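Local coordinates for protein KLLA0C04147p (Kluyveromyces lactis, PDB 5H2D) that binds ergosterol in its oxysterol-binding-related domain, the part described here, and probably transfers sterols between membranes, at residues Leu99-Ile104 against Gly306-Asp311; Glu257-Asn260 against Gly264-Trp267. One frame throughout, in Å; residues are numbered along the deposited sequence.

Contact 1 (Leu99-Ile104 against Gly306-Asp311); sequences LLYVAI and GGPKYD
Tyr101 reaches out from the helix to set its hydroxyl end on the ring of Pro308, and this van der Waals contact of a phenol oxygen and ring carbon with the proline's methylenes makes nearly the whole contact. Tyr101 OH lies 3.3 Å from Pro308 CG and 3.6 Å from Pro308 CD, while Tyr101 CZ stands 4.0 Å from Pro308 CG. The two side chains cross at roughly a right angle, the proline meeting the phenol obliquely at its far end. CB of Tyr101 points toward the loop, and with CG anti to the carbonyl carbon (chi1 -83°) the ring carries on far enough for OH to reach Pro308, spanning backbones that stay well apart, since Tyr101 CA and Pro308 CA are 9.9 Å from each other. A long, rigid side chain suits that separation, and the pyrrolidine ring gives the phenol a compact, rigid apolar surface.

Backbone conformation matters on the loop side. Gly307 has a positive phi of 119° that would press a CB against the preceding carbonyl oxygen, and a CB would also collide with Pro308 CD, so glycine fits the bend leading into the proline.

Aromatic neighbours extend the touch: Phe92 packs on both Tyr101 and Pro308, and Phe315 also meets Tyr101. The arrangement is plain packing of a loop against a helix, here between helix 95-108 and the connection from strand 276-281 to strand 314-319 in the oxysterol-binding-related domain.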
loop_
_atom_site.group_PDB
_atom_site.type_symbol
_atom_site.label_atom_id
_atom_site.label_comp_id
_atom_site.label_asym_id
_atom_site.label_seq_id
_atom_site.Cartn_x
_atom_site.Cartn_y
_atom_site.Cartn_z
ATOM N N LEU A 99 -17.114 -0.038 -9.964
ATOM C CA LEU A 99 -15.981 -0.914 -10.239
ATOM C C LEU A 99 -14.905 -0.197 -11.049
ATOM O O LEU A 99 -13.711 -0.393 -10.812
ATOM C CB LEU A 99 -16.449 -2.180 -10.958
ATOM C CG LEU A 99 -15.372 -3.205 -11.307
ATOM C CD1 LEU A 99 -14.451 -3.484 -10.102
ATOM C CD2 LEU A 99 -15.958 -4.509 -11.834
ATOM N N LEU A 100 -15.301 0.629 -12.019
ATOM C CA LEU A 100 -14.310 1.385 -12.781
ATOM C C LEU A 100 -13.417 2.202 -11.855
ATOM O O LEU A 100 -12.183 2.210 -11.995
ATOM C CB LEU A 100 -15.007 2.299 -13.791
ATOM C CG LEU A 100 -14.105 3.269 -14.566
ATOM C CD1 LEU A 100 -13.147 2.508 -15.486
ATOM C CD2 LEU A 100 -14.934 4.279 -15.342
ATOM N N TYR A 101 -14.028 2.910 -10.908
ATOM C CA TYR A 101 -13.245 3.756 -10.017
ATOM C C TYR A 101 -12.461 2.933 -8.996
ATOM O O TYR A 101 -11.337 3.312 -8.645
ATOM C CB TYR A 101 -14.155 4.795 -9.361
ATOM C CG TYR A 101 -14.376 5.997 -10.264
ATOM C CD1 TYR A 101 -15.057 5.864 -11.472
ATOM C CD2 TYR A 101 -13.900 7.251 -9.918
ATOM C CE1 TYR A 101 -15.243 6.948 -12.309
ATOM C CE2 TYR A 101 -14.080 8.341 -10.749
ATOM C CZ TYR A 101 -14.764 8.183 -11.942
ATOM O OH TYR A 101 -14.968 9.254 -12.787
ATOM N N VAL A 102 -13.014 1.807 -8.529
ATOM C CA VAL A 102 -12.226 0.881 -7.708
ATOM C C VAL A 102 -10.989 0.431 -8.473
ATOM O O VAL A 102 -9.867 0.434 -7.939
ATOM C CB VAL A 102 -13.083 -0.323 -7.263
ATOM C CG1 VAL A 102 -12.196 -1.457 -6.733
ATOM C CG2 VAL A 102 -14.083 0.092 -6.194
ATOM N N ALA A 103 -11.170 0.039 -9.739
ATOM C CA ALA A 103 -10.051 -0.433 -10.546
ATOM C C ALA A 103 -8.993 0.644 -10.698
ATOM O O ALA A 103 -7.793 0.378 -10.572
ATOM C CB ALA A 103 -10.542 -0.873 -11.925
ATOM N N ILE A 104 -9.420 1.863 -11.019
ATOM C CA ILE A 104 -8.425 2.907 -11.205
ATOM C C ILE A 104 -7.756 3.241 -9.876
ATOM O O ILE A 104 -6.552 3.514 -9.841
ATOM C CB ILE A 104 -9.057 4.119 -11.909
ATOM C CG1 ILE A 104 -9.402 3.703 -13.344
ATOM C CG2 ILE A 104 -8.096 5.300 -11.919
ATOM C CD1 ILE A 104 -10.292 4.663 -14.103
ATOM N N GLY A 306 -14.555 16.588 -15.897
ATOM C CA GLY A 306 -15.741 16.970 -15.160
ATOM C C GLY A 306 -16.478 15.790 -14.563
ATOM O O GLY A 306 -17.528 15.959 -13.934
ATOM N N GLY A 307 -15.943 14.586 -14.751
ATOM C CA GLY A 307 -16.543 13.406 -14.176
ATOM C C GLY A 307 -16.983 12.408 -15.224
ATOM O O GLY A 307 -16.744 12.588 -16.424
ATOM N N PRO A 308 -17.649 11.341 -14.791
ATOM C CA PRO A 308 -17.983 10.254 -15.716
ATOM C C PRO A 308 -18.972 10.690 -16.783
ATOM O O PRO A 308 -19.808 11.573 -16.577
ATOM C CB PRO A 308 -18.602 9.186 -14.808
ATOM C CG PRO A 308 -18.224 9.574 -13.423
ATOM C CD PRO A 308 -18.069 11.047 -13.411
ATOM N N LYS A 309 -18.869 10.038 -17.931
ATOM C CA LYS A 309 -19.728 10.302 -19.075
ATOM C C LYS A 309 -20.292 8.982 -19.574
ATOM O O LYS A 309 -19.566 7.989 -19.679
ATOM C CB LYS A 309 -18.956 11.004 -20.207
ATOM C CG LYS A 309 -18.307 12.320 -19.834
ATOM C CD LYS A 309 -19.334 13.387 -19.483
ATOM C CE LYS A 309 -18.661 14.738 -19.286
ATOM N NZ LYS A 309 -19.631 15.850 -19.045
ATOM N N TYR A 310 -21.588 8.962 -19.879
ATOM C CA TYR A 310 -22.227 7.752 -20.377
ATOM C C TYR A 310 -22.410 7.745 -21.890
ATOM O O TYR A 310 -22.884 6.744 -22.439
ATOM C CB TYR A 310 -23.583 7.550 -19.686
ATOM C CG TYR A 310 -23.480 6.841 -18.344
ATOM C CD1 TYR A 310 -23.117 7.535 -17.192
ATOM C CD2 TYR A 310 -23.734 5.479 -18.240
ATOM C CE1 TYR A 310 -23.016 6.893 -15.968
ATOM C CE2 TYR A 310 -23.627 4.823 -17.018
ATOM C CZ TYR A 310 -23.273 5.540 -15.892
ATOM O OH TYR A 310 -23.177 4.909 -14.671
ATOM N N ASP A 311 -22.022 8.813 -22.578
ATOM C CA ASP A 311 -22.249 8.913 -24.017
ATOM C C ASP A 311 -21.095 8.368 -24.848
ATOM O O ASP A 311 -21.148 8.446 -26.080
ATOM C CB ASP A 311 -22.536 10.367 -24.412
ATOM C CG ASP A 311 -21.407 11.320 -24.053
ATOM O OD1 ASP A 311 -20.299 10.856 -23.698
ATOM O OD2 ASP A 311 -21.624 12.551 -24.135
#

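Contact 2 (Glu257-Asn260 against Gly264-Trp267); sequences EVYN and GKEW
Val258 has the most surface covered here, and it lies beside Trp267, with Val258 CB 4.0 Å from Trp267 CB. Its carbonyl faces two successive residues: Glu266 N donates a nearly straight bond to Val258 O (2.8 Å), Trp267 N a weak one. Val258 N in turn donates to Trp267 O. The branched valine and the indole suit a face packed on helix 95-108, where Trp267 NE1 bonds Thr96.

Asn260 closes the turn end. Its backbone N binds Gly264 O, while Gly264 N approaches Asn260 OD1 (3.0 Å) from above the amide's carbonyl plane; glycine leaves room for that amide, since a CB would clash with ND2. Chi1 of 64° tucks CG between backbone N and carbonyl carbon, and ND2 then gives Glu266 OE2 a straight bond of 3.2 Å, with amide and carboxylate planes 83° apart. An alanine here would lack both side-chain hydrogen bonds and would probably leave Gly264 N without its side-chain acceptor and the OE2 end of Glu266 freer to turn. Glu266 OE1 forms a salt bridge with Lys281.

On the other face, Lys265 runs alongside the Tyr259 ring; its flexible chain carries NZ onward to the carbonyls of Ser287 and Glu289. Glu266 and Trp267 opposite Val258 form a classic beta bulge in an antiparallel hairpin.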
loop_
_atom_site.group_PDB
_atom_site.type_symbol
_atom_site.label_atom_id
_atom_site.label_comp_id
_atom_site.label_asym_id
_atom_site.label_seq_id
_atom_site.Cartn_x
_atom_site.Cartn_y
_atom_site.Cartn_z
ATOM N N GLU A 257 -10.615 -3.223 -18.742
ATOM C CA GLU A 257 -11.973 -3.379 -19.245
ATOM C C GLU A 257 -12.875 -3.793 -18.093
ATOM O O GLU A 257 -12.513 -4.691 -17.328
ATOM C CB GLU A 257 -12.030 -4.428 -20.364
ATOM C CG GLU A 257 -11.043 -4.194 -21.500
ATOM C CD GLU A 257 -9.632 -4.690 -21.191
ATOM O OE1 GLU A 257 -9.483 -5.768 -20.564
ATOM O OE2 GLU A 257 -8.667 -3.994 -21.574
ATOM N N VAL A 258 -14.042 -3.155 -17.981
ATOM C CA VAL A 258 -15.005 -3.404 -16.910
ATOM C C VAL A 258 -16.231 -4.082 -17.507
ATOM O O VAL A 258 -16.848 -3.555 -18.442
ATOM C CB VAL A 258 -15.413 -2.103 -16.197
ATOM C CG1 VAL A 258 -16.354 -2.403 -15.045
ATOM C CG2 VAL A 258 -14.183 -1.350 -15.700
ATOM N N TYR A 259 -16.603 -5.228 -16.943
ATOM C CA TYR A 259 -17.723 -6.018 -17.437
ATOM C C TYR A 259 -18.815 -6.129 -16.383
ATOM O O TYR A 259 -18.529 -6.221 -15.184
ATOM C CB TYR A 259 -17.267 -7.418 -17.831
ATOM C CG TYR A 259 -16.207 -7.441 -18.901
ATOM C CD1 TYR A 259 -16.552 -7.490 -20.250
ATOM C CD2 TYR A 259 -14.855 -7.433 -18.567
ATOM C CE1 TYR A 259 -15.586 -7.520 -21.231
ATOM C CE2 TYR A 259 -13.878 -7.466 -19.542
ATOM C CZ TYR A 259 -14.247 -7.515 -20.874
ATOM O OH TYR A 259 -13.267 -7.541 -21.840
ATOM N N ASN A 260 -20.069 -6.141 -16.837
ATOM C CA ASN A 260 -21.163 -6.515 -15.956
ATOM C C ASN A 260 -21.192 -8.037 -15.803
ATOM O O ASN A 260 -20.396 -8.765 -16.397
ATOM C CB ASN A 260 -22.490 -5.945 -16.467
ATOM C CG ASN A 260 -22.906 -6.509 -17.821
ATOM O OD1 ASN A 260 -22.808 -7.702 -18.068
ATOM N ND2 ASN A 260 -23.384 -5.634 -18.697
ATOM N N GLY A 264 -21.096 -8.311 -20.420
ATOM C CA GLY A 264 -21.194 -7.126 -21.242
ATOM C C GLY A 264 -20.147 -6.094 -20.882
ATOM O O GLY A 264 -20.048 -5.689 -19.719
ATOM N N LYS A 265 -19.360 -5.665 -21.863
ATOM C CA LYS A 265 -18.348 -4.641 -21.615
ATOM C C LYS A 265 -19.031 -3.293 -21.397
ATOM O O LYS A 265 -19.795 -2.831 -22.250
ATOM C CB LYS A 265 -17.364 -4.578 -22.783
ATOM C CG LYS A 265 -16.201 -3.617 -22.574
ATOM C CD LYS A 265 -15.260 -3.598 -23.768
ATOM C CE LYS A 265 -14.429 -4.865 -23.849
ATOM N NZ LYS A 265 -13.575 -4.877 -25.074
ATOM N N GLU A 266 -18.782 -2.673 -20.242
ATOM C CA GLU A 266 -19.428 -1.418 -19.887
ATOM C C GLU A 266 -18.497 -0.224 -19.936
ATOM O O GLU A 266 -18.940 0.881 -20.264
ATOM C CB GLU A 266 -20.032 -1.506 -18.478
ATOM C CG GLU A 266 -21.147 -2.542 -18.328
ATOM C CD GLU A 266 -22.531 -1.916 -18.370
ATOM O OE1 GLU A 266 -22.650 -0.748 -18.813
ATOM O OE2 GLU A 266 -23.497 -2.580 -17.931
ATOM N N TRP A 267 -17.222 -0.417 -19.602
ATOM C CA TRP A 267 -16.256 0.668 -19.537
ATOM C C TRP A 267 -14.892 0.132 -19.943
ATOM O O TRP A 267 -14.586 -1.044 -19.730
ATOM C CB TRP A 267 -16.155 1.270 -18.123
ATOM C CG TRP A 267 -17.455 1.655 -17.485
ATOM C CD1 TRP A 267 -18.263 0.860 -16.717
ATOM C CD2 TRP A 267 -18.080 2.942 -17.525
ATOM N NE1 TRP A 267 -19.355 1.573 -16.287
ATOM C CE2 TRP A 267 -19.271 2.853 -16.772
ATOM C CE3 TRP A 267 -17.750 4.158 -18.123
ATOM C CZ2 TRP A 267 -20.133 3.932 -16.607
ATOM C CZ3 TRP A 267 -18.602 5.233 -17.954
ATOM C CH2 TRP A 267 -19.781 5.114 -17.200
#

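How the contacts relate
Going from the N terminus, the first segment reached is on helix 95-108, which supplies the earlier half of contact 1. The chain then runs through a long series of antiparallel strands before contact 2 closes the short hairpin turn between strands 253-259 and 265-272. Only later does the loop holding 306-311 return to the helix, so contact 1 closes a loop of about 200 residues with contact 2 nested inside it. Their centres lie about 11 Å apart and they touch directly: Leu99 packs on Val258, and Trp267 sits against Leu100, Lys309 and Tyr310. Helix, hairpin and late loop thus meet around that tryptophan.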